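MccF (Escherichia coli, PDB 4IIY) gives its host self-immunity to microcin C7, probably acting as a carboxypeptidase-like hydrolase of the S66 family. Local coordinates at residues Ile181-Glu184 with Ser185-Ile189; Pro259-Arg262 with Asn263-Leu267; Arg314-Glu317 with Val318-Glu321; Ala352-Asp356 with Asn357-Ser361. The protein carries 1 engineered substitution. One frame throughout, in Å; residues are numbered along the deposited sequence. Where two conformers were deposited one is given.

Overall arrangement
The four contacts follow one another along the chain, each between neighbouring segments. Contacts 2 and 4 reach the same mixed sheet and meet there, Ile266 CG2 lying 4.2 Å from Ile353 CD1. Contact 3, on a helix beside that sheet, has its nearest atoms about 7 Å from contact 2, while contact 1, on helix 178-191, has its nearest atoms about 8 Å from contact 4 and about 21 Å from contact 3. None forms the active site. Strand 266-270, which contact 2 leads into, ends at Glu270, predicted to belong to the charge relay; the side chains of Leu267 and Pro315 both lie about 10 Å from the side chain of Glu270. The side chain of Thr182 in contact 1 is about 12 Å from the bound glutamyl sulfamoyl inosine.

Contact 1 (Ile181-Glu184 with Ser185-Ile189); sequences ITYE and SFIKI
Tyr183 and Ile187, one turn apart on the alpha helix 178-191, form the i to i+4 pair at the heart of this contact. Ile187 CB sits over one face of the phenol ring in a CH-pi contact, 4.3 Å from the centroid of the Tyr183 ring. The longer isoleucine branch then runs out to the phenol oxygen, bringing Ile187 CD1 to 3.5 Å from Tyr183 OH. The ring can lean along the helix in this way because Tyr183 CG stands anti to the backbone N (chi1 -179°). Phe186 joins at an oblique angle, its CD2 being 4.0 Å from Tyr183 CE1. With an alanine in place of Tyr183, Ile187 would probably lose the flat surface it rests on, and a gap would open beside Phe186. Further out, Lys73 and Phe75 touch the tyrosine, and Phe172 meets the Phe186 ring edge to face. Elsewhere around the helix, Thr182 OG1 and Ser185 OG are hydrogen-bonded to the backbone N of Met342 and Thr344, tying this helix to the chain just beyond His338, a predicted charge-relay residue. In the backbone of the same turn, Ile187 N bonds to Tyr183 O over 2.9 Å, almost straight at 173°.

Contact 2 (Pro259-Arg262 with Asn263-Leu267); sequences PEIR and NGDIL. With EDO (1,2-ethanediol), chain M.
Asp265 reaches back to Arg262, and its carboxylate takes the backbone N-H there: Arg262 N lies 2.8 Å from Asp265 OD2 in a nearly straight bond (171°). The donor comes from above the carboxylate plane, 59° out of it. That oxygen also forms a salt bridge with Arg240, which would probably help keep the buried acid ionised. Asp265 and Arg262 are joined again through the backbone, Asp265 N bonding to Arg262 O at 3.0 Å. This second bond closes a type II beta turn, Arg262 to Asp265, which delivers the chain into strand 266-270 of the mixed sheet. Gly264 takes a positive phi of 91°, where a side chain would press on the carbonyl oxygen of Asn263. Alongside the turn, Ile261 CG2 rests 3.8 Å from Asp265 OD2, and Ile261 CD1 meets Leu267 CD1 at 4.2 Å, with Val295 touching both residues. Ile261 N donates to O2 of a 1,2-ethanediol, probably from the crystallisation liquor, at 2.8 Å. Were Asp265 an alanine, Arg262 N would probably lose its acceptor and Arg240 its carboxylate mate, leaving the turn held by its backbone bond. The outer side is far looser. There the exposed Arg262 chain bends at chi3 and offers the edge of its guanidinium to Glu260, a salt bridge whose hydrogen bond is weak, Arg262 NH1 being 3.5 Å from Glu260 OE1.

Contact 3 (Arg314-Glu317 with Val318-Glu321); sequences RPYE and VLTE
Two torsions bring Tyr316 and Thr320 together: Tyr316 CG lies anti to the backbone N (chi1 177°), leaning the ring along the helix, while in one of the two conformers modelled for Thr320 its OG1 stands beside its own backbone N (chi1 -64°), which sets the hydroxyl within reach of the carbonyl one turn back. The hydroxyl contacts depend on that conformer. In it Thr320 OG1 lies over one face of the tyrosine ring, displaced toward the rim, 3.7 Å from Tyr316 CZ. It also donates to Tyr316 O at 3.0 Å. The same oxygen takes the helical bond from Thr320 N at 2.9 Å, and the two donors arrive from opposite faces of the carbonyl plane. Leu319 meets the ring obliquely and more distantly, and Tyr232 stacks on it. Back at the N-cap, Arg314 lays its extended chain alongside the first turn, one face of its guanidinium resting on Tyr316 CB and NH1 lying at the edge of the tyrosine ring. Val318 packs on Phe283 of helix 276-288, and Leu319 reaches the same phenylalanine. Glu321 reaches across to the second subunit, forming a salt bridge with Arg90 of that subunit. Helix 315-323 is the connecting helix of a beta-alpha-beta crossover, running between the parallel strands 297-301 and 330-334.

Contact 4 (Ala352-Asp356 with Asn357-Ser361); sequences AIDFD and NKNIS
A beta hairpin with a G1 bulge joins strands 350-354 and 359-362, Lys358 and Asn359 both facing Asp354 across it. Lys358 holds the positive phi (56°) of the bulge. Ala352 with Ser361 and Asp354 with Asn359 are hydrogen-bonded antiparallel pairs. Between them lies the non-hydrogen-bonded pair Ile353 and Ile360, whose side chains point the same way side by side, CG1 of Ile353 being 4.1 Å from CG1 of Ile360. Both rest on Ile299 of strand 297-301. Side chains help hold the loop. Asp354 OD1 accepts from Asn357 N at 2.9 Å, the donor standing above the carboxylate plane. Lys358 bends at chi2 (-59°), which turns its chain back over the loop until NZ reaches Phe355 O at 2.8 Å. On the face of Ala352, Asn359 and Ser361, one water gives its hydrogens to Ala352 O (2.9 Å) and Asn359 OD1 (2.7 Å) and accepts from Ser361 OG, which is also bonded to Thr199 OG1. The chemistry divides the hairpin: its isoleucines join the apolar interior on one face, the other is knitted by water and polar groups, and a carboxylate and an ammonium brace the turn by gripping backbone atoms.

Contact 1 (Ile181-Glu184 with Ser185-Ile189)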
loop_
_atom_site.group_PDB
_atom_site.type_symbol
_atom_site.label_atom_id
_atom_site.label_comp_id
_atom_site.label_asym_id
_atom_site.label_seq_id
_atom_site.Cartn_x
_atom_site.Cartn_y
_atom_site.Cartn_z
ATOM N N ILE B 181 29.274 -1.159 12.613
ATOM C CA ILE B 181 28.563 -2.383 12.941
ATOM C C ILE B 181 27.810 -2.909 11.709
ATOM O O ILE B 181 27.807 -4.111 11.432
ATOM C CB ILE B 181 27.615 -2.150 14.136
ATOM C CG1 ILE B 181 28.385 -1.551 15.324
ATOM C CG2 ILE B 181 26.924 -3.430 14.542
ATOM C CD1 ILE B 181 29.603 -2.352 15.756
ATOM N N THR B 182 27.192 -2.008 10.954
ATOM C CA THR B 182 26.587 -2.370 9.679
ATOM C C THR B 182 27.622 -3.014 8.757
ATOM O O THR B 182 27.385 -4.073 8.165
ATOM C CB THR B 182 25.985 -1.134 9.018
ATOM O OG1 THR B 182 24.945 -0.632 9.867
ATOM C CG2 THR B 182 25.425 -1.450 7.628
ATOM N N TYR B 183 28.782 -2.383 8.642
ATOM C CA TYR B 183 29.807 -2.901 7.766
ATOM C C TYR B 183 30.304 -4.279 8.200
ATOM O O TYR B 183 30.510 -5.159 7.368
ATOM C CB TYR B 183 30.981 -1.930 7.647
ATOM C CG TYR B 183 32.025 -2.482 6.715
ATOM C CD1 TYR B 183 31.833 -2.452 5.345
ATOM C CD2 TYR B 183 33.183 -3.083 7.202
ATOM C CE1 TYR B 183 32.775 -2.993 4.472
ATOM C CE2 TYR B 183 34.131 -3.627 6.335
ATOM C CZ TYR B 183 33.919 -3.566 4.971
ATOM O OH TYR B 183 34.843 -4.093 4.084
ATOM N N GLU B 184 30.503 -4.461 9.499
ATOM C CA GLU B 184 30.974 -5.743 10.006
ATOM C C GLU B 184 30.046 -6.889 9.608
ATOM O O GLU B 184 30.514 -7.967 9.248
ATOM C CB GLU B 184 31.168 -5.672 11.519
ATOM C CG GLU B 184 32.423 -4.914 11.921
ATOM C CD GLU B 184 32.412 -4.437 13.362
ATOM O OE1 GLU B 184 31.704 -5.043 14.195
ATOM O OE2 GLU B 184 33.114 -3.445 13.660
ATOM N N SER B 185 28.736 -6.668 9.646
ATOM C CA SER B 185 27.808 -7.718 9.219
ATOM C C SER B 185 27.864 -7.951 7.703
ATOM O O SER B 185 27.906 -9.097 7.237
ATOM C CB SER B 185 26.376 -7.384 9.650
ATOM O OG SER B 185 25.454 -8.352 9.185
ATOM N N PHE B 186 27.861 -6.862 6.942
ATOM C CA PHE B 186 27.969 -6.906 5.483
ATOM C C PHE B 186 29.174 -7.753 5.059
ATOM O O PHE B 186 29.047 -8.711 4.286
ATOM C CB PHE B 186 28.092 -5.464 4.965
ATOM C CG PHE B 186 28.391 -5.331 3.495
ATOM C CD1 PHE B 186 27.374 -5.383 2.553
ATOM C CD2 PHE B 186 29.687 -5.074 3.062
ATOM C CE1 PHE B 186 27.652 -5.213 1.207
ATOM C CE2 PHE B 186 29.972 -4.912 1.720
ATOM C CZ PHE B 186 28.951 -4.970 0.789
ATOM N N ILE B 187 30.349 -7.411 5.571
ATOM C CA ILE B 187 31.561 -8.099 5.143
ATOM C C ILE B 187 31.606 -9.543 5.663
ATOM O O ILE B 187 32.048 -10.439 4.941
ATOM C CB ILE B 187 32.844 -7.295 5.505
ATOM C CG1 ILE B 187 34.018 -7.713 4.611
ATOM C CG2 ILE B 187 33.174 -7.399 6.994
ATOM C CD1 ILE B 187 33.863 -7.281 3.164
ATOM N N LYS B 188 31.125 -9.788 6.876
ATOM C CA LYS B 188 31.098 -11.152 7.398
ATOM C C LYS B 188 30.195 -12.072 6.574
ATOM O O LYS B 188 30.603 -13.165 6.156
ATOM C CB LYS B 188 30.626 -11.150 8.852
ATOM C CG LYS B 188 30.532 -12.532 9.490
ATOM C CD LYS B 188 31.905 -13.150 9.676
ATOM C CE LYS B 188 31.843 -14.434 10.487
ATOM N NZ LYS B 188 33.209 -14.981 10.722
ATOM N N ILE B 189 28.960 -11.640 6.357
ATOM C CA ILE B 189 27.972 -12.461 5.668
ATOM C C ILE B 189 28.418 -12.776 4.244
ATOM O O ILE B 189 28.278 -13.909 3.774
ATOM C CB ILE B 189 26.591 -11.762 5.636
ATOM C CG1 ILE B 189 25.994 -11.661 7.042
ATOM C CG2 ILE B 189 25.631 -12.514 4.733
ATOM C CD1 ILE B 189 25.712 -13.002 7.687
#

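Contact 2 (Pro259-Arg262 with Asn263-Leu267)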
loop_
_atom_site.group_PDB
_atom_site.type_symbol
_atom_site.label_atom_id
_atom_site.label_comp_id
_atom_site.label_asym_id
_atom_site.label_seq_id
_atom_site.Cartn_x
_atom_site.Cartn_y
_atom_site.Cartn_z
ATOM N N PRO B 259 7.033 -13.735 -4.763
ATOM C CA PRO B 259 7.319 -15.145 -4.465
ATOM C C PRO B 259 6.177 -15.785 -3.687
ATOM O O PRO B 259 5.643 -15.188 -2.759
ATOM C CB PRO B 259 8.571 -15.089 -3.584
ATOM C CG PRO B 259 9.129 -13.716 -3.746
ATOM C CD PRO B 259 8.008 -12.815 -4.150
ATOM N N GLU B 260 5.807 -17.002 -4.066
ATOM C CA GLU B 260 4.780 -17.744 -3.345
ATOM C C GLU B 260 5.279 -18.067 -1.940
ATOM O O GLU B 260 6.379 -18.600 -1.779
ATOM C CB GLU B 260 4.429 -19.050 -4.068
ATOM C CG GLU B 260 3.344 -19.855 -3.356
ATOM C CD GLU B 260 3.181 -21.266 -3.895
ATOM O OE1 GLU B 260 4.160 -21.824 -4.431
ATOM O OE2 GLU B 260 2.068 -21.820 -3.771
ATOM N N ILE B 261 4.465 -17.746 -0.942
ATOM C CA ILE B 261 4.734 -18.128 0.440
ATOM C C ILE B 261 4.163 -19.516 0.675
ATOM O O ILE B 261 3.037 -19.809 0.269
ATOM C CB ILE B 261 4.130 -17.115 1.420
ATOM C CG1 ILE B 261 4.847 -15.773 1.251
ATOM C CG2 ILE B 261 4.242 -17.616 2.861
ATOM C CD1 ILE B 261 4.223 -14.615 2.016
ATOM N N ARG B 262 4.954 -20.373 1.307
ATOM C CA ARG B 262 4.586 -21.775 1.438
ATOM C C ARG B 262 4.562 -22.230 2.879
ATOM O O ARG B 262 5.180 -21.616 3.748
ATOM C CB ARG B 262 5.553 -22.647 0.638
ATOM C CG ARG B 262 5.511 -22.358 -0.860
ATOM C CD ARG B 262 6.137 -23.475 -1.679
ATOM N NE ARG B 262 7.590 -23.360 -1.754
ATOM C CZ ARG B 262 8.241 -22.761 -2.746
ATOM N NH1 ARG B 262 7.569 -22.217 -3.751
ATOM N NH2 ARG B 262 9.566 -22.708 -2.733
ATOM N N ASN B 263 3.824 -23.308 3.128
ATOM C CA ASN B 263 3.798 -23.915 4.450
ATOM C C ASN B 263 5.206 -24.092 4.996
ATOM O O ASN B 263 6.079 -24.624 4.317
ATOM C CB ASN B 263 3.108 -25.281 4.400
ATOM C CG ASN B 263 1.611 -25.173 4.204
ATOM O OD1 ASN B 263 0.975 -24.227 4.664
ATOM N ND2 ASN B 263 1.034 -26.163 3.530
ATOM N N GLY B 264 5.411 -23.653 6.230
ATOM C CA GLY B 264 6.702 -23.818 6.866
ATOM C C GLY B 264 7.688 -22.680 6.675
ATOM O O GLY B 264 8.714 -22.663 7.338
ATOM N N ASP B 265 7.400 -21.737 5.781
ATOM C CA ASP B 265 8.277 -20.579 5.607
ATOM C C ASP B 265 8.364 -19.757 6.889
ATOM O O ASP B 265 7.455 -19.770 7.725
ATOM C CB ASP B 265 7.760 -19.651 4.501
ATOM C CG ASP B 265 8.046 -20.157 3.097
ATOM O OD1 ASP B 265 8.847 -21.103 2.895
ATOM O OD2 ASP B 265 7.457 -19.556 2.167
ATOM N N ILE B 266 9.460 -19.022 7.022
ATOM C CA ILE B 266 9.576 -17.972 8.030
ATOM C C ILE B 266 9.334 -16.630 7.341
ATOM O O ILE B 266 10.028 -16.294 6.389
ATOM C CB ILE B 266 10.965 -17.988 8.707
ATOM C CG1 ILE B 266 11.137 -19.274 9.519
ATOM C CG2 ILE B 266 11.158 -16.756 9.590
ATOM C CD1 ILE B 266 12.521 -19.451 10.120
ATOM N N LEU B 267 8.346 -15.877 7.806
ATOM C CA LEU B 267 8.055 -14.581 7.206
ATOM C C LEU B 267 8.935 -13.521 7.830
ATOM O O LEU B 267 8.928 -13.367 9.048
ATOM C CB LEU B 267 6.592 -14.199 7.436
ATOM C CG LEU B 267 6.183 -12.834 6.872
ATOM C CD1 LEU B 267 6.150 -12.886 5.360
ATOM C CD2 LEU B 267 4.833 -12.421 7.430
HETATM C C1 EDO M . 1.551 -14.377 -0.999
HETATM O O1 EDO M . 0.235 -14.698 -0.522
HETATM C C2 EDO M . 1.941 -15.346 -2.102
HETATM O O2 EDO M . 1.923 -16.668 -1.553
#

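Contact 3 (Arg314-Glu317 with Val318-Glu321)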
loop_
_atom_site.group_PDB
_atom_site.type_symbol
_atom_site.label_atom_id
_atom_site.label_comp_id
_atom_site.label_asym_id
_atom_site.label_seq_id
_atom_site.Cartn_x
_atom_site.Cartn_y
_atom_site.Cartn_z
ATOM N N ARG B 314 2.832 -1.309 20.656
ATOM C CA ARG B 314 3.875 -1.616 19.685
ATOM C C ARG B 314 3.341 -2.548 18.609
ATOM O O ARG B 314 2.284 -3.163 18.773
ATOM C CB ARG B 314 5.107 -2.217 20.361
ATOM C CG ARG B 314 4.868 -3.504 21.110
ATOM C CD ARG B 314 6.129 -3.924 21.867
ATOM N NE ARG B 314 5.982 -5.099 22.734
ATOM C CZ ARG B 314 4.863 -5.796 22.927
ATOM N NH1 ARG B 314 3.737 -5.466 22.314
ATOM N NH2 ARG B 314 4.874 -6.841 23.747
ATOM N N PRO B 315 4.074 -2.667 17.500
ATOM C CA PRO B 315 3.564 -3.493 16.402
ATOM C C PRO B 315 3.218 -4.936 16.803
ATOM O O PRO B 315 2.248 -5.492 16.286
ATOM C CB PRO B 315 4.705 -3.443 15.384
ATOM C CG PRO B 315 5.301 -2.083 15.608
ATOM C CD PRO B 315 5.272 -1.906 17.102
ATOM N N TYR B 316 3.980 -5.543 17.710
ATOM C CA TYR B 316 3.680 -6.920 18.092
ATOM C C TYR B 316 2.294 -7.054 18.718
ATOM O O TYR B 316 1.612 -8.054 18.515
ATOM C CB TYR B 316 4.746 -7.448 19.052
ATOM C CG TYR B 316 4.468 -8.848 19.551
ATOM C CD1 TYR B 316 4.554 -9.938 18.701
ATOM C CD2 TYR B 316 4.123 -9.076 20.874
ATOM C CE1 TYR B 316 4.298 -11.227 19.154
ATOM C CE2 TYR B 316 3.872 -10.361 21.338
ATOM C CZ TYR B 316 3.955 -11.426 20.473
ATOM O OH TYR B 316 3.703 -12.701 20.940
ATOM N N GLU B 317 1.875 -6.044 19.471
ATOM C CA GLU B 317 0.544 -6.078 20.063
ATOM C C GLU B 317 -0.553 -6.038 18.991
ATOM O O GLU B 317 -1.578 -6.719 19.110
ATOM C CB GLU B 317 0.368 -4.944 21.077
ATOM C CG GLU B 317 -0.988 -4.946 21.766
ATOM C CD GLU B 317 -1.101 -3.901 22.861
ATOM O OE1 GLU B 317 -0.061 -3.333 23.265
ATOM O OE2 GLU B 317 -2.241 -3.645 23.318
ATOM N N VAL B 318 -0.344 -5.230 17.952
ATOM C CA VAL B 318 -1.286 -5.167 16.833
ATOM C C VAL B 318 -1.323 -6.512 16.099
ATOM O O VAL B 318 -2.385 -7.040 15.790
ATOM C CB VAL B 318 -0.933 -4.019 15.852
ATOM C CG1 VAL B 318 -1.961 -3.935 14.733
ATOM C CG2 VAL B 318 -0.846 -2.688 16.600
ATOM N N LEU B 319 -0.151 -7.079 15.842
ATOM C CA LEU B 319 -0.075 -8.390 15.212
ATOM C C LEU B 319 -0.856 -9.423 16.017
ATOM O O LEU B 319 -1.588 -10.239 15.462
ATOM C CB LEU B 319 1.383 -8.826 15.070
ATOM C CG LEU B 319 1.617 -10.203 14.451
ATOM C CD1 LEU B 319 1.105 -10.265 13.024
ATOM C CD2 LEU B 319 3.098 -10.542 14.501
ATOM N N THR B 320 -0.703 -9.395 17.335
ATOM C CA THR B 320 -1.394 -10.346 18.205
ATOM C C THR B 320 -2.915 -10.239 18.047
ATOM O O THR B 320 -3.620 -11.247 17.977
ATOM C CB THR B 320 -0.949 -10.166 19.673
ATOM O OG1 THR B 320 0.444 -10.488 19.776
ATOM C CG2 THR B 320 -1.741 -11.074 20.610
ATOM N N GLU B 321 -3.437 -9.018 17.982
ATOM C CA GLU B 321 -4.878 -8.884 17.764
ATOM C C GLU B 321 -5.273 -9.476 16.412
ATOM O O GLU B 321 -6.242 -10.230 16.307
ATOM C CB GLU B 321 -5.350 -7.430 17.834
ATOM C CG GLU B 321 -6.869 -7.340 17.755
ATOM C CD GLU B 321 -7.431 -5.924 17.597
ATOM O OE1 GLU B 321 -6.656 -4.954 17.462
ATOM O OE2 GLU B 321 -8.675 -5.794 17.588
#

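Contact 4 (Ala352-Asp356 with Asn357-Ser361)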
loop_
_atom_site.group_PDB
_atom_site.type_symbol
_atom_site.label_atom_id
_atom_site.label_comp_id
_atom_site.label_asym_id
_atom_site.label_seq_id
_atom_site.Cartn_x
_atom_site.Cartn_y
_atom_site.Cartn_z
ATOM N N ALA B 352 17.314 -20.758 11.046
ATOM C CA ALA B 352 16.807 -21.393 12.256
ATOM C C ALA B 352 16.742 -20.361 13.366
ATOM O O ALA B 352 17.756 -19.737 13.703
ATOM C CB ALA B 352 17.686 -22.580 12.673
ATOM N N ILE B 353 15.555 -20.165 13.921
ATOM C CA ILE B 353 15.393 -19.296 15.072
ATOM C C ILE B 353 15.266 -20.173 16.309
ATOM O O ILE B 353 14.362 -21.009 16.395
ATOM C CB ILE B 353 14.140 -18.405 14.959
ATOM C CG1 ILE B 353 14.136 -17.611 13.648
ATOM C CG2 ILE B 353 14.049 -17.474 16.170
ATOM C CD1 ILE B 353 12.826 -16.887 13.391
ATOM N N ASP B 354 16.178 -19.996 17.259
ATOM C CA ASP B 354 16.100 -20.720 18.515
ATOM C C ASP B 354 15.493 -19.798 19.549
ATOM O O ASP B 354 16.143 -18.883 20.053
ATOM C CB ASP B 354 17.484 -21.191 18.946
ATOM C CG ASP B 354 17.440 -22.111 20.148
ATOM O OD1 ASP B 354 16.527 -21.977 20.981
ATOM O OD2 ASP B 354 18.338 -22.982 20.241
ATOM N N PHE B 355 14.221 -20.019 19.836
ATOM C CA PHE B 355 13.498 -19.177 20.774
ATOM C C PHE B 355 13.928 -19.387 22.222
ATOM O O PHE B 355 13.801 -18.479 23.045
ATOM C CB PHE B 355 11.995 -19.374 20.599
ATOM C CG PHE B 355 11.476 -18.787 19.325
ATOM C CD1 PHE B 355 11.081 -17.462 19.272
ATOM C CD2 PHE B 355 11.430 -19.542 18.165
ATOM C CE1 PHE B 355 10.620 -16.911 18.094
ATOM C CE2 PHE B 355 10.977 -18.988 16.984
ATOM C CZ PHE B 355 10.580 -17.674 16.954
ATOM N N ASP B 356 14.446 -20.571 22.523
ATOM C CA ASP B 356 14.906 -20.858 23.880
ATOM C C ASP B 356 16.245 -20.186 24.160
ATOM O O ASP B 356 16.451 -19.615 25.228
ATOM C CB ASP B 356 15.018 -22.367 24.108
ATOM C CG ASP B 356 13.679 -23.084 24.002
ATOM O OD1 ASP B 356 12.631 -22.453 24.248
ATOM O OD2 ASP B 356 13.689 -24.286 23.671
ATOM N N ASN B 357 17.148 -20.247 23.191
ATOM C CA ASN B 357 18.476 -19.647 23.341
ATOM C C ASN B 357 18.582 -18.219 22.808
ATOM O O ASN B 357 19.647 -17.609 22.861
ATOM C CB ASN B 357 19.538 -20.554 22.714
ATOM C CG ASN B 357 19.696 -21.846 23.474
ATOM O OD1 ASN B 357 19.397 -22.933 22.965
ATOM N ND2 ASN B 357 20.134 -21.734 24.706
ATOM N N LYS B 358 17.468 -17.694 22.296
ATOM C CA LYS B 358 17.399 -16.308 21.816
ATOM C C LYS B 358 18.451 -16.005 20.758
ATOM O O LYS B 358 19.228 -15.062 20.899
ATOM C CB LYS B 358 17.531 -15.306 22.966
ATOM C CG LYS B 358 16.729 -15.639 24.211
ATOM C CD LYS B 358 15.255 -15.749 23.955
ATOM C CE LYS B 358 14.514 -16.016 25.261
ATOM N NZ LYS B 358 13.184 -16.653 25.040
ATOM N N ASN B 359 18.476 -16.801 19.694
ATOM C CA ASN B 359 19.384 -16.521 18.591
ATOM C C ASN B 359 18.777 -16.907 17.249
ATOM O O ASN B 359 17.718 -17.540 17.185
ATOM C CB ASN B 359 20.777 -17.143 18.816
ATOM C CG ASN B 359 20.751 -18.670 18.887
ATOM O OD1 ASN B 359 20.005 -19.331 18.169
ATOM N ND2 ASN B 359 21.593 -19.235 19.761
ATOM N N ILE B 360 19.447 -16.493 16.184
ATOM C CA ILE B 360 18.957 -16.721 14.834
ATOM C C ILE B 360 20.150 -17.013 13.939
ATOM O O ILE B 360 21.182 -16.339 14.024
ATOM C CB ILE B 360 18.083 -15.533 14.322
ATOM C CG1 ILE B 360 17.663 -15.744 12.861
ATOM C CG2 ILE B 360 18.771 -14.183 14.512
ATOM C CD1 ILE B 360 16.683 -14.690 12.344
ATOM N N SER B 361 20.017 -18.036 13.103
ATOM C CA SER B 361 21.119 -18.524 12.293
ATOM C C SER B 361 20.696 -18.776 10.851
ATOM O O SER B 361 19.543 -19.131 10.591
ATOM C CB SER B 361 21.662 -19.840 12.863
ATOM O OG SER B 361 22.033 -19.714 14.229
HETATM O O HOH W 1 19.752 -20.271 15.672
#